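Local coordinates for putative vitamin-B12 independent methionine synthase family protein (Listeria monocytogenes, PDB 1YPX) that probably transfers a methyl group from a folate to homocysteine to make methionine, without cobalamin and probably with zinc, at residues A[140-145]-A[186-191]. Numbering follows the deposited sequence.
Sequences PAMLHY and LDDTSW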
loop_
_atom_site.group_PDB
_atom_site.type_symbol
_atom_site.label_atom_id
_atom_site.label_comp_id
_atom_site.label_asym_id
_atom_site.label_seq_id
_atom_site.Cartn_x
_atom_site.Cartn_y
_atom_site.Cartn_z
ATOM N N PRO A 140 9.415 0.502 -4.485
ATOM C CA PRO A 140 10.438 0.455 -5.532
ATOM C C PRO A 140 11.164 -0.898 -5.594
ATOM O O PRO A 140 11.597 -1.321 -6.659
ATOM C CB PRO A 140 11.362 1.620 -5.162
ATOM C CG PRO A 140 11.251 1.687 -3.686
ATOM C CD PRO A 140 9.765 1.482 -3.444
ATOM N N ALA A 141 11.267 -1.581 -4.456
ATOM C CA ALA A 141 11.937 -2.872 -4.397
ATOM C C ALA A 141 11.135 -3.931 -5.137
ATOM O O ALA A 141 11.606 -5.050 -5.341
ATOM C CB ALA A 141 12.144 -3.298 -2.945
HETATM N N MSE A 142 9.917 -3.580 -5.523
HETATM C CA MSE A 142 9.059 -4.506 -6.248
HETATM C C MSE A 142 9.511 -4.629 -7.704
HETATM O O MSE A 142 9.273 -5.650 -8.354
HETATM C CB MSE A 142 7.600 -4.043 -6.169
HETATM C CG MSE A 142 6.917 -4.414 -4.861
HETATM SE SE MSE A 142 6.195 -6.238 -4.856
HETATM C CE MSE A 142 7.818 -7.270 -4.686
ATOM N N LEU A 143 10.178 -3.589 -8.204
ATOM C CA LEU A 143 10.680 -3.575 -9.577
ATOM C C LEU A 143 11.966 -4.371 -9.653
ATOM O O LEU A 143 12.206 -5.103 -10.614
ATOM C CB LEU A 143 10.960 -2.142 -10.047
ATOM C CG LEU A 143 11.503 -1.998 -11.472
ATOM C CD1 LEU A 143 10.593 -2.714 -12.437
ATOM C CD2 LEU A 143 11.609 -0.542 -11.842
ATOM N N HIS A 144 12.797 -4.204 -8.634
ATOM C CA HIS A 144 14.066 -4.902 -8.562
ATOM C C HIS A 144 13.851 -6.404 -8.679
ATOM O O HIS A 144 14.519 -7.071 -9.468
ATOM C CB HIS A 144 14.757 -4.567 -7.240
ATOM C CG HIS A 144 16.030 -5.320 -7.007
ATOM N ND1 HIS A 144 16.052 -6.643 -6.620
ATOM C CD2 HIS A 144 17.323 -4.924 -7.073
ATOM C CE1 HIS A 144 17.306 -7.029 -6.454
ATOM N NE2 HIS A 144 18.097 -6.005 -6.721
ATOM N N TYR A 145 12.907 -6.927 -7.906
ATOM C CA TYR A 145 12.629 -8.351 -7.927
ATOM C C TYR A 145 11.858 -8.812 -9.152
ATOM O O TYR A 145 12.438 -9.376 -10.078
ATOM C CB TYR A 145 11.872 -8.771 -6.662
ATOM C CG TYR A 145 11.499 -10.243 -6.630
ATOM C CD1 TYR A 145 12.430 -11.234 -6.973
ATOM C CD2 TYR A 145 10.218 -10.649 -6.245
ATOM C CE1 TYR A 145 12.093 -12.597 -6.936
ATOM C CE2 TYR A 145 9.872 -12.007 -6.202
ATOM C CZ TYR A 145 10.812 -12.972 -6.547
ATOM O OH TYR A 145 10.465 -14.304 -6.499
ATOM N N LEU A 186 3.212 2.305 0.084
ATOM C CA LEU A 186 4.046 1.417 -0.722
ATOM C C LEU A 186 3.657 -0.034 -0.448
ATOM O O LEU A 186 3.792 -0.519 0.674
ATOM C CB LEU A 186 5.521 1.638 -0.373
ATOM C CG LEU A 186 6.354 2.682 -1.157
ATOM C CD1 LEU A 186 5.477 3.795 -1.726
ATOM C CD2 LEU A 186 7.421 3.262 -0.241
ATOM N N ASP A 187 3.157 -0.718 -1.471
ATOM C CA ASP A 187 2.777 -2.112 -1.322
ATOM C C ASP A 187 3.989 -2.962 -1.661
ATOM O O ASP A 187 4.438 -3.009 -2.799
ATOM C CB ASP A 187 1.579 -2.437 -2.217
ATOM C CG ASP A 187 0.264 -1.978 -1.602
ATOM O OD1 ASP A 187 0.283 -1.031 -0.778
ATOM O OD2 ASP A 187 -0.800 -2.551 -1.937
ATOM N N ASP A 188 4.542 -3.610 -0.649
ATOM C CA ASP A 188 5.714 -4.408 -0.876
ATOM C C ASP A 188 5.517 -5.839 -0.445
ATOM O O ASP A 188 5.512 -6.136 0.745
ATOM C CB ASP A 188 6.894 -3.802 -0.137
ATOM C CG ASP A 188 8.196 -4.234 -0.722
ATOM O OD1 ASP A 188 9.208 -3.530 -0.543
ATOM O OD2 ASP A 188 8.200 -5.289 -1.374
ATOM N N THR A 189 5.362 -6.728 -1.416
ATOM C CA THR A 189 5.159 -8.131 -1.106
ATOM C C THR A 189 6.441 -8.945 -1.250
ATOM O O THR A 189 6.403 -10.174 -1.173
ATOM C CB THR A 189 4.090 -8.746 -2.019
ATOM O OG1 THR A 189 3.792 -10.073 -1.570
ATOM C CG2 THR A 189 4.584 -8.812 -3.454
ATOM N N SER A 190 7.567 -8.255 -1.442
ATOM C CA SER A 190 8.860 -8.914 -1.623
ATOM C C SER A 190 9.489 -9.441 -0.336
ATOM O O SER A 190 10.160 -10.470 -0.349
ATOM C CB SER A 190 9.855 -7.975 -2.336
ATOM O OG SER A 190 10.313 -6.923 -1.502
ATOM N N TRP A 191 9.269 -8.747 0.773
ATOM C CA TRP A 191 9.839 -9.171 2.043
ATOM C C TRP A 191 9.270 -10.504 2.516
ATOM O O TRP A 191 9.965 -11.273 3.170
ATOM C CB TRP A 191 9.603 -8.105 3.114
ATOM C CG TRP A 191 10.074 -6.737 2.714
ATOM C CD1 TRP A 191 9.419 -5.850 1.923
ATOM C CD2 TRP A 191 11.312 -6.112 3.084
ATOM N NE1 TRP A 191 10.166 -4.706 1.774
ATOM C CE2 TRP A 191 11.332 -4.838 2.476
ATOM C CE3 TRP A 191 12.402 -6.505 3.869
ATOM C CZ2 TRP A 191 12.402 -3.951 2.630
ATOM C CZ3 TRP A 191 13.462 -5.627 4.020
ATOM C CH2 TRP A 191 13.454 -4.361 3.404
#
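In Met142, a selenomethionine, chi1 of -80° sets CG beside the backbone N and anti to the carbonyl carbon, 3.5 Å from Asp187 O; bends at chi2 and chi3 then bring SE near the methyl CG2 and backbone N of Thr189, the two side chains crossing at about a right angle. Met142 buries 89 Å² against 186-191, more than any other residue of the two segments buries against the opposite one. In Asp188, chi1 of -158° puts CG anti to the backbone N, and Asp188 OD1 lies 3.8 Å from Ala141 CB.

Two donors from one residue grip the other oxygen. Ser190 OG is 2.7 Å from Asp188 OD2 on the syn side, and Ser190 N is 3.0 Å from Asp188 OD2 on the anti side, both from the same face of the carboxylate plane; the latter bond closes an Asx turn. Ser139 OG and, weakly, Trp191 NE1 hydrogen-bond to Asp188 OD1; both oxygens of this buried residue therefore have partners.

Pro140 CD approaches Leu186 CG at 4.3 Å. The contact joins the turn and helix after strand 132-138 to the C-terminal end of adjacent parallel strand 183-188 and the residues just beyond, the end of the barrel where TIM-barrel enzymes carry their active sites. Helix 213-224 packs on Pro140, Ala141 and Ser190, and strand 233-238 flanks Leu186 and Trp191.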